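PDB 4FO5: thioredoxin-like protein from Parabacteroides distasonis, which belongs to the AhpC/TSA-like branch of the thioredoxin superfamily and is of unknown function, lacking the paired CXXC cysteines of a redox-active thioredoxin. Local coordinates for residues A[48-59]-A[83-94]; A[113-121]-A[129-139]. All coordinates share one frame; numbering follows the deposited sequence.

Contact 1 of 2, residues A[48-59]-A[83-94]; sequences RARNVQLANEVN and TVKIDKLDLSTQ
R48 of helix 45-58 reaches along T83, I86 and D87, in the last turns of helix 77-87. With chi1 at -169°, its CG stands anti to the backbone N, and the chain runs on extended to NE. From CB outward, CG is the first atom to meet the other helix, 3.5 Å from D87 OD2. CD continues past the same oxygen and begins to touch the methyl of T83. NE then donates to D87 OD2, on the syn lone pair, at 2.9 Å. T83 CG2 sits over one guanidinium face, offset toward the rim, 3.4 Å from R48 NE. At the tip, NH2 donates to D87 OD1 at 2.9 Å, meeting that oxygen from above the carboxylate plane, while I86 CG2 closes the edge. The result is a side-on, two-nitrogen salt bridge. A water bonded to D87 OD2, R48 O and N51 ND2 ties it to the next polar group. N51 ND2 also donates to Q94 OE1 at 3.0 Å, nearly straight (174°), while N51 OD1 is taken by S70. Between these polar ends, L89 brings CD2 to within 3.8 Å of A55 CB and turns CD1 to the N51 amide. L89 follows K88, whose positive phi ends helix 77-87 in a Schellman motif and turns the chain back toward the sheet. The axes of segments 48-58 and 83-87, 11.4 Å apart at closest and inclined at 57°, belong to successive beta-alpha-beta crossovers joining parallel strands 34-40, 66-72 and 94-96, consistent with an elaborated thioredoxin fold.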
loop_
_atom_site.group_PDB
_atom_site.type_symbol
_atom_site.label_atom_id
_atom_site.label_comp_id
_atom_site.label_asym_id
_atom_site.label_seq_id
_atom_site.Cartn_x
_atom_site.Cartn_y
_atom_site.Cartn_z
ATOM N N ARG A 48 -5.204 -10.613 0.741
ATOM C CA ARG A 48 -5.942 -10.504 -0.508
ATOM C C ARG A 48 -7.329 -9.905 -0.273
ATOM O O ARG A 48 -7.727 -9.019 -1.019
ATOM C CB ARG A 48 -6.038 -11.872 -1.179
ATOM C CG ARG A 48 -6.560 -11.774 -2.596
ATOM C CD ARG A 48 -6.716 -13.123 -3.211
ATOM N NE ARG A 48 -7.569 -13.061 -4.391
ATOM C CZ ARG A 48 -7.834 -14.098 -5.178
ATOM N NH1 ARG A 48 -7.312 -15.289 -4.915
ATOM N NH2 ARG A 48 -8.614 -13.949 -6.239
ATOM N N ALA A 49 -8.067 -10.360 0.758
ATOM C CA ALA A 49 -9.401 -9.797 1.032
ATOM C C ALA A 49 -9.302 -8.341 1.509
ATOM O O ALA A 49 -10.123 -7.536 1.099
ATOM C CB ALA A 49 -10.145 -10.636 2.060
ATOM N N ARG A 50 -8.301 -7.984 2.339
ATOM C CA ARG A 50 -8.117 -6.587 2.787
ATOM C C ARG A 50 -7.819 -5.671 1.619
ATOM O O ARG A 50 -8.289 -4.531 1.574
ATOM C CB ARG A 50 -6.962 -6.468 3.800
ATOM C CG ARG A 50 -7.259 -7.073 5.162
ATOM C CD ARG A 50 -6.226 -6.632 6.210
ATOM N NE ARG A 50 -4.838 -6.956 5.844
ATOM C CZ ARG A 50 -4.251 -8.131 6.059
ATOM N NH1 ARG A 50 -4.929 -9.130 6.622
ATOM N NH2 ARG A 50 -2.990 -8.325 5.696
ATOM N N ASN A 51 -7.053 -6.186 0.644
ATOM C CA ASN A 51 -6.693 -5.443 -0.557
ATOM C C ASN A 51 -7.939 -4.997 -1.347
ATOM O O ASN A 51 -8.035 -3.828 -1.716
ATOM C CB ASN A 51 -5.786 -6.282 -1.447
ATOM C CG ASN A 51 -5.168 -5.455 -2.539
ATOM O OD1 ASN A 51 -4.785 -4.311 -2.321
ATOM N ND2 ASN A 51 -5.082 -5.996 -3.736
ATOM N N VAL A 52 -8.904 -5.916 -1.551
ATOM C CA VAL A 52 -10.154 -5.647 -2.262
ATOM C C VAL A 52 -10.949 -4.601 -1.503
ATOM O O VAL A 52 -11.466 -3.671 -2.113
ATOM C CB VAL A 52 -10.974 -6.959 -2.470
ATOM C CG1 VAL A 52 -12.386 -6.676 -2.977
ATOM C CG2 VAL A 52 -10.246 -7.913 -3.409
ATOM N N GLN A 53 -11.055 -4.748 -0.174
ATOM C CA GLN A 53 -11.845 -3.829 0.633
ATOM C C GLN A 53 -11.224 -2.452 0.648
ATOM O O GLN A 53 -11.947 -1.476 0.454
ATOM C CB GLN A 53 -12.074 -4.368 2.044
ATOM C CG GLN A 53 -12.927 -5.658 2.070
ATOM C CD GLN A 53 -14.255 -5.584 1.332
ATOM O OE1 GLN A 53 -15.059 -4.664 1.538
ATOM N NE2 GLN A 53 -14.539 -6.588 0.484
ATOM N N LEU A 54 -9.898 -2.363 0.788
ATOM C CA LEU A 54 -9.208 -1.062 0.750
ATOM C C LEU A 54 -9.327 -0.387 -0.632
ATOM O O LEU A 54 -9.686 0.788 -0.686
ATOM C CB LEU A 54 -7.726 -1.192 1.144
ATOM C CG LEU A 54 -7.452 -1.559 2.617
ATOM C CD1 LEU A 54 -6.021 -2.049 2.787
ATOM C CD2 LEU A 54 -7.765 -0.395 3.567
ATOM N N ALA A 55 -9.042 -1.114 -1.738
ATOM C CA ALA A 55 -9.136 -0.544 -3.098
ATOM C C ALA A 55 -10.546 0.003 -3.366
ATOM O O ALA A 55 -10.662 1.103 -3.903
ATOM C CB ALA A 55 -8.750 -1.573 -4.149
ATOM N N ASN A 56 -11.611 -0.718 -2.939
ATOM C CA ASN A 56 -12.964 -0.214 -3.170
ATOM C C ASN A 56 -13.261 1.005 -2.263
ATOM O O ASN A 56 -13.996 1.892 -2.689
ATOM C CB ASN A 56 -14.005 -1.325 -3.044
ATOM C CG ASN A 56 -13.971 -2.226 -4.264
ATOM O OD1 ASN A 56 -14.536 -1.917 -5.319
ATOM N ND2 ASN A 56 -13.200 -3.287 -4.201
ATOM N N GLU A 57 -12.655 1.099 -1.073
ATOM C CA GLU A 57 -12.849 2.265 -0.222
ATOM C C GLU A 57 -12.203 3.519 -0.834
ATOM O O GLU A 57 -12.774 4.594 -0.731
ATOM C CB GLU A 57 -12.268 2.009 1.170
ATOM C CG GLU A 57 -12.878 2.881 2.250
ATOM C CD GLU A 57 -14.331 2.602 2.605
ATOM O OE1 GLU A 57 -14.853 1.507 2.286
ATOM O OE2 GLU A 57 -14.968 3.520 3.164
ATOM N N VAL A 58 -11.011 3.372 -1.449
ATOM C CA VAL A 58 -10.237 4.461 -2.065
ATOM C C VAL A 58 -11.016 5.024 -3.246
ATOM O O VAL A 58 -11.000 6.240 -3.439
ATOM C CB VAL A 58 -8.786 4.041 -2.446
ATOM C CG1 VAL A 58 -8.061 5.136 -3.240
ATOM C CG2 VAL A 58 -7.981 3.690 -1.203
ATOM N N ASN A 59 -11.786 4.168 -3.963
ATOM C CA ASN A 59 -12.635 4.579 -5.090
ATOM C C ASN A 59 -13.724 5.584 -4.670
ATOM O O ASN A 59 -14.301 6.231 -5.547
ATOM C CB ASN A 59 -13.278 3.363 -5.801
ATOM C CG ASN A 59 -12.334 2.628 -6.734
ATOM O OD1 ASN A 59 -11.423 3.206 -7.342
ATOM N ND2 ASN A 59 -12.539 1.330 -6.884
ATOM N N THR A 83 -5.087 -12.776 -10.418
ATOM C CA THR A 83 -5.692 -12.388 -9.136
ATOM C C THR A 83 -6.349 -10.999 -9.226
ATOM O O THR A 83 -7.504 -10.848 -8.839
ATOM C CB THR A 83 -4.649 -12.452 -7.992
ATOM O OG1 THR A 83 -4.078 -13.762 -7.945
ATOM C CG2 THR A 83 -5.250 -12.155 -6.647
ATOM N N VAL A 84 -5.617 -9.998 -9.746
ATOM C CA VAL A 84 -6.100 -8.620 -9.877
ATOM C C VAL A 84 -7.319 -8.585 -10.846
ATOM O O VAL A 84 -8.286 -7.860 -10.583
ATOM C CB VAL A 84 -4.923 -7.697 -10.293
ATOM C CG1 VAL A 84 -5.406 -6.316 -10.684
ATOM C CG2 VAL A 84 -3.918 -7.586 -9.149
ATOM N N LYS A 85 -7.308 -9.447 -11.890
ATOM C CA LYS A 85 -8.406 -9.598 -12.846
ATOM C C LYS A 85 -9.623 -10.215 -12.127
ATOM O O LYS A 85 -10.707 -9.633 -12.183
ATOM C CB LYS A 85 -7.958 -10.448 -14.051
ATOM C CG LYS A 85 -8.987 -10.555 -15.183
ATOM N N ILE A 86 -9.429 -11.328 -11.391
ATOM C CA ILE A 86 -10.504 -12.006 -10.625
ATOM C C ILE A 86 -11.134 -11.064 -9.566
ATOM O O ILE A 86 -12.364 -11.038 -9.419
ATOM C CB ILE A 86 -9.987 -13.320 -9.965
ATOM C CG1 ILE A 86 -9.792 -14.428 -11.030
ATOM C CG2 ILE A 86 -10.928 -13.814 -8.844
ATOM C CD1 ILE A 86 -8.727 -15.493 -10.681
ATOM N N ASP A 87 -10.288 -10.294 -8.851
ATOM C CA ASP A 87 -10.715 -9.403 -7.781
ATOM C C ASP A 87 -11.287 -8.075 -8.312
ATOM O O ASP A 87 -11.841 -7.298 -7.535
ATOM C CB ASP A 87 -9.548 -9.171 -6.799
ATOM C CG ASP A 87 -9.162 -10.426 -6.005
ATOM O OD1 ASP A 87 -9.948 -11.409 -6.011
ATOM O OD2 ASP A 87 -8.074 -10.429 -5.390
ATOM N N LYS A 88 -11.170 -7.838 -9.634
ATOM C CA LYS A 88 -11.699 -6.674 -10.379
ATOM C C LYS A 88 -11.180 -5.349 -9.802
ATOM O O LYS A 88 -11.932 -4.385 -9.663
ATOM C CB LYS A 88 -13.254 -6.668 -10.409
ATOM C CG LYS A 88 -13.931 -7.973 -10.844
ATOM C CD LYS A 88 -15.462 -7.882 -10.726
ATOM C CE LYS A 88 -16.128 -7.196 -11.905
ATOM N NZ LYS A 88 -17.599 -7.076 -11.727
ATOM N N LEU A 89 -9.899 -5.294 -9.488
ATOM C CA LEU A 89 -9.306 -4.089 -8.908
ATOM C C LEU A 89 -8.782 -3.129 -9.967
ATOM O O LEU A 89 -8.341 -3.576 -11.023
ATOM C CB LEU A 89 -8.172 -4.491 -7.958
ATOM C CG LEU A 89 -8.640 -5.414 -6.817
ATOM C CD1 LEU A 89 -7.482 -5.885 -5.987
ATOM C CD2 LEU A 89 -9.703 -4.734 -5.946
ATOM N N ASP A 90 -8.808 -1.813 -9.655
ATOM C CA ASP A 90 -8.292 -0.729 -10.486
ATOM C C ASP A 90 -6.825 -1.036 -10.774
ATOM O O ASP A 90 -6.017 -1.040 -9.851
ATOM C CB ASP A 90 -8.455 0.627 -9.742
ATOM C CG ASP A 90 -8.076 1.898 -10.493
ATOM O OD1 ASP A 90 -7.415 1.800 -11.550
ATOM O OD2 ASP A 90 -8.401 3.002 -9.997
ATOM N N LEU A 91 -6.495 -1.348 -12.037
ATOM C CA LEU A 91 -5.127 -1.704 -12.418
ATOM C C LEU A 91 -4.130 -0.576 -12.178
ATOM O O LEU A 91 -2.943 -0.873 -12.048
ATOM C CB LEU A 91 -5.033 -2.181 -13.877
ATOM C CG LEU A 91 -5.859 -3.423 -14.270
ATOM C CD1 LEU A 91 -5.680 -3.764 -15.703
ATOM C CD2 LEU A 91 -5.448 -4.618 -13.510
ATOM N N SER A 92 -4.582 0.700 -12.114
ATOM C CA SER A 92 -3.658 1.811 -11.902
ATOM C C SER A 92 -3.064 1.790 -10.469
ATOM O O SER A 92 -2.000 2.350 -10.254
ATOM C CB SER A 92 -4.339 3.145 -12.200
ATOM O OG SER A 92 -5.395 3.426 -11.296
ATOM N N THR A 93 -3.725 1.113 -9.524
ATOM C CA THR A 93 -3.300 1.031 -8.114
ATOM C C THR A 93 -2.647 -0.316 -7.701
ATOM O O THR A 93 -2.268 -0.497 -6.528
ATOM C CB THR A 93 -4.529 1.307 -7.240
ATOM O OG1 THR A 93 -5.464 0.227 -7.338
ATOM C CG2 THR A 93 -5.201 2.640 -7.577
ATOM N N GLN A 94 -2.492 -1.247 -8.658
ATOM C CA GLN A 94 -1.956 -2.569 -8.355
ATOM C C GLN A 94 -0.590 -2.739 -8.990
ATOM O O GLN A 94 -0.430 -2.583 -10.199
ATOM C CB GLN A 94 -2.935 -3.656 -8.810
ATOM C CG GLN A 94 -4.355 -3.514 -8.203
ATOM C CD GLN A 94 -4.375 -3.644 -6.703
ATOM O OE1 GLN A 94 -3.845 -4.595 -6.142
ATOM N NE2 GLN A 94 -5.031 -2.709 -6.020
HETATM O O HOH W 1 -6.624 -8.546 -3.967
HETATM O O HOH W 2 -13.432 -5.241 -6.300
HETATM O O HOH W 3 -10.392 -1.015 -7.320
#

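Contact 2 of 2, residues A[113-121]-A[129-139]; sequences KGFKNFLIN and ANVTPEKLTEI
K116 lays its extended side chain across the amide of N130 at about a right angle. K116 CG touches N130 OD1 at 3.1 Å and K116 CE passes N130 ND2 at 3.4 Å, so it is the aliphatic part of the lysine that packs here; CE also brushes A129 CB. Next in sequence, N117 carries the polar bonding. Its backbone O accepts from N130 N at 2.9 Å, the donor lying above the carbonyl plane. Chi1 of 77° puts CG between the backbone N and the carbonyl carbon, which brings the amide opposite V131. There OD1 accepts from V131 N at 2.7 Å, and ND2 returns a bond to V131 O that is almost straight (171°) and lies on a lone pair in the carbonyl plane. F118 pairs with A129 as an antiparallel non-hydrogen-bonded pair; the two side chains share a sheet face, and the F118 ring also meets the ring of Y109. The side chain of L119 points from the strand to helix 133-140: L119 CD1 rests 3.9 Å from L136 CD1, and L119 CD2 meets I139 CG2 tip to tip at 3.5 Å. Chemically, the buried N117 amide accepts from and donates to the backbone of V131, which fixes its rotation and holds the chain where N130, with positive phi, departs from strand 126-129; branched aliphatic tips then seat the helix.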
loop_
_atom_site.group_PDB
_atom_site.type_symbol
_atom_site.label_atom_id
_atom_site.label_comp_id
_atom_site.label_asym_id
_atom_site.label_seq_id
_atom_site.Cartn_x
_atom_site.Cartn_y
_atom_site.Cartn_z
ATOM N N LYS A 113 6.964 -10.108 9.525
ATOM C CA LYS A 113 6.061 -9.944 10.661
ATOM C C LYS A 113 4.594 -9.950 10.179
ATOM O O LYS A 113 3.673 -9.968 11.003
ATOM C CB LYS A 113 6.394 -8.659 11.441
ATOM C CG LYS A 113 7.595 -8.827 12.367
ATOM C CD LYS A 113 7.694 -7.685 13.361
ATOM C CE LYS A 113 8.948 -7.766 14.196
ATOM N NZ LYS A 113 9.238 -6.477 14.882
ATOM N N GLY A 114 4.406 -9.991 8.863
ATOM C CA GLY A 114 3.095 -10.054 8.230
ATOM C C GLY A 114 2.814 -8.911 7.276
ATOM O O GLY A 114 3.437 -7.846 7.356
ATOM N N PHE A 115 1.863 -9.135 6.358
ATOM C CA PHE A 115 1.421 -8.141 5.392
ATOM C C PHE A 115 0.700 -7.033 6.132
ATOM O O PHE A 115 -0.088 -7.294 7.037
ATOM C CB PHE A 115 0.550 -8.780 4.319
ATOM C CG PHE A 115 1.381 -9.646 3.411
ATOM C CD1 PHE A 115 2.454 -9.115 2.707
ATOM C CD2 PHE A 115 1.110 -10.996 3.280
ATOM C CE1 PHE A 115 3.225 -9.919 1.866
ATOM C CE2 PHE A 115 1.874 -11.796 2.432
ATOM C CZ PHE A 115 2.929 -11.254 1.734
ATOM N N LYS A 116 1.036 -5.806 5.787
ATOM C CA LYS A 116 0.615 -4.609 6.475
ATOM C C LYS A 116 0.286 -3.511 5.463
ATOM O O LYS A 116 0.630 -3.632 4.286
ATOM C CB LYS A 116 1.839 -4.202 7.349
ATOM C CG LYS A 116 1.621 -3.207 8.480
ATOM C CD LYS A 116 2.761 -3.289 9.500
ATOM C CE LYS A 116 2.711 -2.207 10.555
ATOM N NZ LYS A 116 3.985 -2.116 11.322
ATOM N N ASN A 117 -0.392 -2.454 5.920
ATOM C CA ASN A 117 -0.668 -1.262 5.142
ATOM C C ASN A 117 -0.225 -0.037 5.955
ATOM O O ASN A 117 -0.072 -0.108 7.182
ATOM C CB ASN A 117 -2.129 -1.159 4.674
ATOM C CG ASN A 117 -3.164 -0.732 5.693
ATOM O OD1 ASN A 117 -2.977 0.189 6.511
ATOM N ND2 ASN A 117 -4.339 -1.309 5.568
ATOM N N PHE A 118 0.022 1.058 5.262
ATOM C CA PHE A 118 0.482 2.298 5.866
ATOM C C PHE A 118 -0.170 3.474 5.184
ATOM O O PHE A 118 -0.214 3.534 3.959
ATOM C CB PHE A 118 2.027 2.432 5.731
ATOM C CG PHE A 118 2.829 1.262 6.246
ATOM C CD1 PHE A 118 3.109 0.174 5.425
ATOM C CD2 PHE A 118 3.256 1.222 7.564
ATOM C CE1 PHE A 118 3.800 -0.928 5.911
ATOM C CE2 PHE A 118 3.988 0.132 8.040
ATOM C CZ PHE A 118 4.275 -0.926 7.203
ATOM N N LEU A 119 -0.700 4.395 5.973
ATOM C CA LEU A 119 -1.214 5.654 5.466
ATOM C C LEU A 119 -0.052 6.662 5.582
ATOM O O LEU A 119 0.432 6.933 6.680
ATOM C CB LEU A 119 -2.473 6.102 6.223
ATOM C CG LEU A 119 -3.152 7.381 5.706
ATOM C CD1 LEU A 119 -3.603 7.224 4.240
ATOM C CD2 LEU A 119 -4.338 7.728 6.571
ATOM N N ILE A 120 0.445 7.118 4.436
ATOM C CA ILE A 120 1.572 8.026 4.314
ATOM C C ILE A 120 1.061 9.403 3.867
ATOM O O ILE A 120 0.333 9.494 2.873
ATOM C CB ILE A 120 2.625 7.414 3.318
ATOM C CG1 ILE A 120 3.054 5.965 3.762
ATOM C CG2 ILE A 120 3.823 8.339 3.153
ATOM C CD1 ILE A 120 3.825 5.098 2.694
ATOM N N ASN A 121 1.493 10.486 4.573
ATOM C CA ASN A 121 1.062 11.845 4.236
ATOM C C ASN A 121 1.901 12.399 3.056
ATOM O O ASN A 121 2.744 11.682 2.528
ATOM C CB ASN A 121 1.084 12.775 5.473
ATOM C CG ASN A 121 2.445 13.175 6.020
ATOM O OD1 ASN A 121 3.504 12.910 5.448
ATOM N ND2 ASN A 121 2.438 13.817 7.160
ATOM N N ALA A 129 -1.018 2.981 10.588
ATOM C CA ALA A 129 -0.605 1.638 10.179
ATOM C C ALA A 129 -1.794 0.715 10.296
ATOM O O ALA A 129 -2.647 0.961 11.146
ATOM C CB ALA A 129 0.541 1.149 11.071
ATOM N N ASN A 130 -1.871 -0.314 9.442
ATOM C CA ASN A 130 -2.954 -1.325 9.403
ATOM C C ASN A 130 -4.316 -0.674 9.532
ATOM O O ASN A 130 -5.046 -0.991 10.457
ATOM C CB ASN A 130 -2.774 -2.383 10.512
ATOM C CG ASN A 130 -1.474 -3.123 10.386
ATOM O OD1 ASN A 130 -1.248 -3.862 9.415
ATOM N ND2 ASN A 130 -0.573 -2.884 11.330
ATOM N N VAL A 131 -4.628 0.267 8.630
ATOM C CA VAL A 131 -5.894 0.973 8.672
ATOM C C VAL A 131 -6.975 0.078 8.015
ATOM O O VAL A 131 -6.681 -0.658 7.060
ATOM C CB VAL A 131 -5.758 2.386 8.030
ATOM C CG1 VAL A 131 -5.888 2.363 6.511
ATOM C CG2 VAL A 131 -6.735 3.367 8.640
ATOM N N THR A 132 -8.186 0.127 8.558
ATOM C CA THR A 132 -9.336 -0.605 8.058
ATOM C C THR A 132 -9.997 0.297 7.031
ATOM O O THR A 132 -9.762 1.513 7.096
ATOM C CB THR A 132 -10.313 -0.936 9.205
ATOM O OG1 THR A 132 -10.790 0.277 9.796
ATOM C CG2 THR A 132 -9.742 -1.891 10.224
ATOM N N PRO A 133 -10.884 -0.202 6.137
ATOM C CA PRO A 133 -11.568 0.718 5.210
ATOM C C PRO A 133 -12.317 1.811 5.976
ATOM O O PRO A 133 -12.246 2.979 5.607
ATOM C CB PRO A 133 -12.525 -0.204 4.449
ATOM C CG PRO A 133 -11.878 -1.536 4.513
ATOM C CD PRO A 133 -11.286 -1.603 5.886
ATOM N N GLU A 134 -12.992 1.426 7.074
ATOM C CA GLU A 134 -13.798 2.291 7.935
ATOM C C GLU A 134 -12.934 3.397 8.547
ATOM O O GLU A 134 -13.259 4.573 8.363
ATOM C CB GLU A 134 -14.503 1.461 9.030
ATOM C CG GLU A 134 -15.486 0.415 8.507
ATOM C CD GLU A 134 -14.934 -0.826 7.819
ATOM O OE1 GLU A 134 -13.811 -1.263 8.166
ATOM O OE2 GLU A 134 -15.647 -1.383 6.951
ATOM N N LYS A 135 -11.801 3.036 9.190
ATOM C CA LYS A 135 -10.877 4.027 9.769
ATOM C C LYS A 135 -10.223 4.887 8.679
ATOM O O LYS A 135 -10.035 6.084 8.912
ATOM C CB LYS A 135 -9.802 3.377 10.663
ATOM C CG LYS A 135 -9.077 4.364 11.621
ATOM C CD LYS A 135 -9.939 4.682 12.841
ATOM C CE LYS A 135 -9.392 5.736 13.764
ATOM N NZ LYS A 135 -10.469 6.654 14.227
ATOM N N LEU A 136 -9.919 4.316 7.485
ATOM C CA LEU A 136 -9.322 5.107 6.399
ATOM C C LEU A 136 -10.259 6.275 6.012
ATOM O O LEU A 136 -9.811 7.419 5.950
ATOM C CB LEU A 136 -8.970 4.231 5.167
ATOM C CG LEU A 136 -8.491 4.935 3.886
ATOM C CD1 LEU A 136 -7.121 5.627 4.069
ATOM C CD2 LEU A 136 -8.431 3.968 2.728
ATOM N N THR A 137 -11.556 5.991 5.851
ATOM C CA THR A 137 -12.576 6.989 5.505
ATOM C C THR A 137 -12.705 8.065 6.603
ATOM O O THR A 137 -12.729 9.253 6.274
ATOM C CB THR A 137 -13.897 6.269 5.222
ATOM O OG1 THR A 137 -13.707 5.528 4.023
ATOM C CG2 THR A 137 -15.062 7.216 5.041
ATOM N N GLU A 138 -12.759 7.652 7.894
ATOM C CA GLU A 138 -12.840 8.564 9.042
ATOM C C GLU A 138 -11.625 9.494 9.075
ATOM O O GLU A 138 -11.779 10.684 9.336
ATOM C CB GLU A 138 -12.972 7.788 10.365
ATOM N N ILE A 139 -10.433 8.968 8.753
ATOM C CA ILE A 139 -9.197 9.757 8.710
ATOM C C ILE A 139 -9.210 10.747 7.513
ATOM O O ILE A 139 -8.870 11.917 7.688
ATOM C CB ILE A 139 -7.932 8.840 8.673
ATOM C CG1 ILE A 139 -7.742 8.085 10.024
ATOM C CG2 ILE A 139 -6.705 9.662 8.334
ATOM C CD1 ILE A 139 -6.825 6.862 9.950
#

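Contacts 1 and 2 have centres about 15 Å apart and meet along helix 45-58, whose other flank faces helix 133-140. The evidence is local: E57 OE2 lies 2.5 Å from T137 OG1, a probable hydrogen bond, and L54 CD1 packs 3.3 Å from N117 ND2. Near the start of the helix, R50 NH2 comes within 3.4 Å of F115 O. By comparison with thioredoxins, this end would carry the active site: D44, which F115 touches, probably takes the place of a redox cysteine, and F115 probably occupies the cis-proline position. One segment of each contact, 48-59 and 113-121, thus borders the corresponding region, although no ligand defines a pocket here.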